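Local coordinates for MoaD/ThiS family protein (Mycobacterium tuberculosis, PDB 6JBZ), which probably serves as a small sulfur-carrier protein of the MoaD family in molybdenum cofactor biosynthesis, at residues V13-F18 with A41-G46; V32-G37 with V75-G80. All blocks are in the same frame, centred on the assembly; numbering follows the deposited sequence.

Contact 1 (V13-F18 with A41-G46); sequences VTVRYF and AELIDG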
loop_
_atom_site.group_PDB
_atom_site.type_symbol
_atom_site.label_atom_id
_atom_site.label_comp_id
_atom_site.label_asym_id
_atom_site.label_seq_id
_atom_site.Cartn_x
_atom_site.Cartn_y
_atom_site.Cartn_z
ATOM N N VAL B 13 14.945 -20.002 40.484
ATOM C CA VAL B 13 14.387 -19.844 39.165
ATOM C C VAL B 13 15.224 -18.878 38.367
ATOM O O VAL B 13 15.934 -18.098 38.907
ATOM C CB VAL B 13 12.936 -19.345 39.183
ATOM C CG1 VAL B 13 12.019 -20.326 39.853
ATOM C CG2 VAL B 13 12.835 -17.978 39.789
ATOM N N THR B 14 15.140 -18.974 37.062
ATOM C CA THR B 14 15.801 -18.042 36.205
ATOM C C THR B 14 14.819 -17.054 35.644
ATOM O O THR B 14 13.886 -17.432 35.023
ATOM C CB THR B 14 16.454 -18.740 35.031
ATOM O OG1 THR B 14 17.385 -19.693 35.510
ATOM C CG2 THR B 14 17.186 -17.765 34.213
ATOM N N VAL B 15 15.047 -15.780 35.897
ATOM C CA VAL B 15 14.376 -14.689 35.201
ATOM C C VAL B 15 15.208 -14.289 33.985
ATOM O O VAL B 15 16.378 -13.954 34.127
ATOM C CB VAL B 15 14.172 -13.440 36.103
ATOM C CG1 VAL B 15 13.560 -12.291 35.305
ATOM C CG2 VAL B 15 13.317 -13.774 37.304
ATOM N N ARG B 16 14.614 -14.343 32.797
ATOM C CA ARG B 16 15.211 -13.727 31.614
ATOM C C ARG B 16 14.510 -12.411 31.285
ATOM O O ARG B 16 13.298 -12.376 31.080
ATOM C CB ARG B 16 15.145 -14.667 30.419
ATOM C CG ARG B 16 15.773 -16.001 30.680
ATOM C CD ARG B 16 15.923 -16.779 29.397
ATOM N NE ARG B 16 14.668 -16.845 28.647
ATOM C CZ ARG B 16 14.571 -17.310 27.403
ATOM N NH1 ARG B 16 15.653 -17.757 26.777
ATOM N NH2 ARG B 16 13.395 -17.329 26.782
ATOM N N TYR B 17 15.280 -11.330 31.247
ATOM C CA TYR B 17 14.756 -9.992 30.989
ATOM C C TYR B 17 14.876 -9.594 29.517
ATOM O O TYR B 17 15.823 -9.997 28.856
ATOM C CB TYR B 17 15.503 -8.967 31.816
ATOM C CG TYR B 17 15.303 -9.028 33.310
ATOM C CD1 TYR B 17 14.141 -8.536 33.890
ATOM C CD2 TYR B 17 16.306 -9.517 34.151
ATOM C CE1 TYR B 17 13.969 -8.560 35.244
ATOM C CE2 TYR B 17 16.138 -9.538 35.519
ATOM C CZ TYR B 17 14.968 -9.057 36.060
ATOM O OH TYR B 17 14.775 -9.059 37.425
ATOM N N PHE B 18 13.950 -8.774 29.020
ATOM C CA PHE B 18 14.055 -8.283 27.648
ATOM C C PHE B 18 13.845 -6.782 27.535
ATOM O O PHE B 18 13.143 -6.170 28.352
ATOM C CB PHE B 18 13.065 -9.030 26.739
ATOM C CG PHE B 18 13.408 -10.481 26.568
ATOM C CD1 PHE B 18 14.361 -10.877 25.627
ATOM C CD2 PHE B 18 12.834 -11.445 27.390
ATOM C CE1 PHE B 18 14.698 -12.206 25.487
ATOM C CE2 PHE B 18 13.181 -12.778 27.254
ATOM C CZ PHE B 18 14.106 -13.157 26.309
ATOM N N ALA B 41 3.538 -14.016 41.245
ATOM C CA ALA B 41 3.280 -12.735 41.888
ATOM C C ALA B 41 4.337 -12.382 42.949
ATOM O O ALA B 41 4.791 -11.237 43.033
ATOM C CB ALA B 41 1.900 -12.738 42.506
ATOM N N GLU B 42 4.723 -13.360 43.763
ATOM C CA GLU B 42 5.713 -13.113 44.798
ATOM C C GLU B 42 7.067 -12.800 44.187
ATOM O O GLU B 42 7.824 -12.009 44.750
ATOM C CB GLU B 42 5.842 -14.306 45.736
ATOM C CG GLU B 42 4.655 -14.553 46.637
ATOM C CD GLU B 42 4.823 -15.845 47.413
ATOM O OE1 GLU B 42 5.909 -16.048 47.999
ATOM O OE2 GLU B 42 3.891 -16.667 47.422
ATOM N N LEU B 43 7.369 -13.442 43.056
ATOM C CA LEU B 43 8.613 -13.214 42.314
ATOM C C LEU B 43 8.683 -11.790 41.755
ATOM O O LEU B 43 9.662 -11.060 41.986
ATOM C CB LEU B 43 8.747 -14.228 41.168
ATOM C CG LEU B 43 9.916 -14.075 40.184
ATOM C CD1 LEU B 43 11.272 -14.308 40.887
ATOM C CD2 LEU B 43 9.763 -15.000 38.980
ATOM N N ILE B 44 7.647 -11.398 41.017
ATOM C CA ILE B 44 7.592 -10.076 40.407
ATOM C C ILE B 44 7.587 -8.991 41.481
ATOM O O ILE B 44 8.259 -7.969 41.344
ATOM C CB ILE B 44 6.350 -9.925 39.493
ATOM C CG1 ILE B 44 6.472 -10.831 38.279
ATOM C CG2 ILE B 44 6.163 -8.476 39.036
ATOM C CD1 ILE B 44 5.138 -11.064 37.590
ATOM N N ASP B 45 6.834 -9.210 42.553
ATOM C CA ASP B 45 6.830 -8.258 43.661
ATOM C C ASP B 45 8.221 -8.087 44.248
ATOM O O ASP B 45 8.607 -6.989 44.597
ATOM C CB ASP B 45 5.867 -8.691 44.756
ATOM C CG ASP B 45 4.424 -8.450 44.387
ATOM O OD1 ASP B 45 4.169 -7.707 43.413
ATOM O OD2 ASP B 45 3.544 -8.995 45.086
ATOM N N GLY B 46 8.975 -9.172 44.352
ATOM C CA GLY B 46 10.296 -9.096 44.932
ATOM C C GLY B 46 11.244 -8.308 44.048
ATOM O O GLY B 46 12.082 -7.558 44.543
#
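Leu43 reaches from helix 40-50 to strand 11-17 and sets both of its methyl groups against two valines there. CD1 of Leu43 lies 4.1 Å from CG2 of Val13. CD2 of Leu43 comes equally close, 4.1 Å, to CG2 of Val15. The same CG2 of Val15 is also 4.2 Å from Leu43 CD1, so Val15 touches both ends of the leucine fork. Leu43 gets there by extending its CG away from its own backbone N (chi1 174°). The valine and leucine side chains point against each other and lie alongside. Val15 uses both branches: CG2 meets the leucine, while CG1 sits over the centre of the Tyr17 ring, 3.6 Å above its plane. No hydrogen bond joins the two segments, and the backbones stay well apart, with 9.3 Å between CA of Val15 and CA of Leu43. All three residues are buried, close to the centre of the chain. This is helix-on-sheet packing in the core of a ubiquitin-like fold. Val32 and Leu34 of the neighbouring strand 29-34 and Ile83 of strand 82-86 also touch Leu43, and Leu77 reaches it from a loop.

Contact 2 (V32-G37 with V75-G80); sequences VTLRSG and VALSAG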
loop_
_atom_site.group_PDB
_atom_site.type_symbol
_atom_site.label_atom_id
_atom_site.label_comp_id
_atom_site.label_asym_id
_atom_site.label_seq_id
_atom_site.Cartn_x
_atom_site.Cartn_y
_atom_site.Cartn_z
ATOM N N VAL B 32 17.007 -16.392 40.768
ATOM C CA VAL B 32 16.340 -15.873 41.962
ATOM C C VAL B 32 15.929 -17.021 42.889
ATOM O O VAL B 32 15.348 -18.003 42.436
ATOM C CB VAL B 32 15.091 -15.042 41.583
ATOM C CG1 VAL B 32 14.494 -14.341 42.808
ATOM C CG2 VAL B 32 15.434 -14.045 40.486
ATOM N N THR B 33 16.237 -16.909 44.177
ATOM C CA THR B 33 15.824 -17.923 45.151
ATOM C C THR B 33 14.525 -17.543 45.875
ATOM O O THR B 33 14.396 -16.456 46.424
ATOM C CB THR B 33 16.913 -18.174 46.196
ATOM O OG1 THR B 33 18.043 -18.780 45.570
ATOM C CG2 THR B 33 16.393 -19.109 47.290
ATOM N N LEU B 34 13.558 -18.444 45.867
ATOM C CA LEU B 34 12.311 -18.211 46.576
ATOM C C LEU B 34 11.921 -19.421 47.431
ATOM O O LEU B 34 12.499 -20.500 47.308
ATOM C CB LEU B 34 11.194 -17.894 45.590
ATOM C CG LEU B 34 11.443 -16.897 44.465
ATOM C CD1 LEU B 34 11.556 -17.642 43.167
ATOM C CD2 LEU B 34 10.320 -15.882 44.389
ATOM N N ARG B 35 10.942 -19.228 48.306
ATOM C CA ARG B 35 10.335 -20.316 49.051
ATOM C C ARG B 35 9.767 -21.322 48.078
ATOM O O ARG B 35 9.439 -20.957 46.950
ATOM C CB ARG B 35 9.236 -19.787 49.965
ATOM C CG ARG B 35 7.945 -19.469 49.231
ATOM C CD ARG B 35 6.932 -18.805 50.140
ATOM N NE ARG B 35 5.671 -18.544 49.450
ATOM C CZ ARG B 35 4.704 -19.445 49.267
ATOM N NH1 ARG B 35 4.839 -20.686 49.718
ATOM N NH2 ARG B 35 3.595 -19.105 48.631
ATOM N N SER B 36 9.671 -22.588 48.478
ATOM C CA SER B 36 8.934 -23.561 47.667
ATOM C C SER B 36 7.490 -23.114 47.525
ATOM O O SER B 36 6.861 -22.703 48.505
ATOM C CB SER B 36 8.980 -24.963 48.279
ATOM O OG SER B 36 10.224 -25.592 48.023
ATOM N N GLY B 37 6.966 -23.173 46.307
ATOM C CA GLY B 37 5.573 -22.820 46.087
ATOM C C GLY B 37 5.357 -21.327 45.902
ATOM O O GLY B 37 4.216 -20.868 45.769
ATOM N N VAL B 75 -0.246 -18.554 40.077
ATOM C CA VAL B 75 0.276 -19.886 39.813
ATOM C C VAL B 75 1.630 -20.029 40.504
ATOM O O VAL B 75 2.401 -19.066 40.576
ATOM C CB VAL B 75 0.395 -20.175 38.288
ATOM C CG1 VAL B 75 1.350 -19.198 37.614
ATOM C CG2 VAL B 75 0.832 -21.619 38.049
ATOM N N ALA B 76 1.898 -21.223 41.024
ATOM C CA ALA B 76 3.123 -21.510 41.762
ATOM C C ALA B 76 4.264 -21.874 40.838
ATOM O O ALA B 76 4.048 -22.448 39.783
ATOM C CB ALA B 76 2.892 -22.634 42.754
ATOM N N LEU B 77 5.485 -21.557 41.255
ATOM C CA LEU B 77 6.672 -21.875 40.477
ATOM C C LEU B 77 7.285 -23.200 40.917
ATOM O O LEU B 77 7.055 -23.663 42.036
ATOM C CB LEU B 77 7.711 -20.761 40.611
ATOM C CG LEU B 77 7.305 -19.348 40.202
ATOM C CD1 LEU B 77 8.358 -18.378 40.660
ATOM C CD2 LEU B 77 7.145 -19.277 38.710
ATOM N N SER B 78 8.080 -23.796 40.037
ATOM C CA SER B 78 8.852 -24.986 40.374
ATOM C C SER B 78 10.321 -24.700 40.167
ATOM O O SER B 78 10.677 -23.839 39.367
ATOM C CB SER B 78 8.441 -26.177 39.515
ATOM O OG SER B 78 7.064 -26.116 39.209
ATOM N N ALA B 79 11.170 -25.428 40.875
ATOM C CA ALA B 79 12.598 -25.321 40.676
ATOM C C ALA B 79 12.943 -25.522 39.202
ATOM O O ALA B 79 12.375 -26.389 38.534
ATOM C CB ALA B 79 13.324 -26.327 41.538
ATOM N N GLY B 80 13.854 -24.689 38.699
ATOM C CA GLY B 80 14.325 -24.792 37.336
ATOM C C GLY B 80 13.491 -24.003 36.347
ATOM O O GLY B 80 13.889 -23.843 35.193
#
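Leu34 and Leu77 meet through single methyl groups, with CD1 of Leu34 4.1 Å from CD1 of Leu77. The two side chains come together at a slant. Leu77 is the buried member of the pair. Its CG stands opposite its carbonyl carbon (chi1 -58°), and its far end, not the start of its side chain, approaches strand 29-34. Val40 of helix 40-50 also touches Leu77, so this is the well-packed side of the contact.

The other side is looser and nearer the solvent. There the loop after strand 29-34 passes beside the loop before strand 82-86. Gly37 and Ala76 are both partly exposed. CB of Ala76 lies 3.7 Å from the carbonyl O of Gly37. CA of Gly37 is 5.1 Å from CA of Ala76. The N of Gly37 stays 4.3 Å from the O of Leu77, too far for a hydrogen bond. Gly37 has a positive phi of 85°, a region that glycine readily occupies.

The arrangement joins two loops at one end of the ubiquitin-like sheet. No hydrogen bond or salt bridge links the two segments directly. Loop 75-80 is instead tied by backbone hydrogen bonds to Val40, Ala38 and Gln12. The contact between 32-37 and 75-80 therefore rests on one leucine-leucine methyl contact and a methyl-carbonyl contact.

From the N terminus, strand 11-17 comes first and gives contact 1 its first segment. Strand 29-34 and the turn after it then supply the first segment of contact 2. Contact 1 closes its loop at helix 40-50, and contact 2 closes only later, at 75-80. The two loops therefore cross rather than nest. Contact 1 packs the helix on the sheet, while contact 2 joins the end of a strand at the edge of the sheet within this chain to the loop before strand 82-86. They meet directly: Val13 O accepts a probable hydrogen bond from Val32 N, and Glu42 forms a salt bridge with Arg35. Their apolar groups also merge where Val13 packs on Leu34.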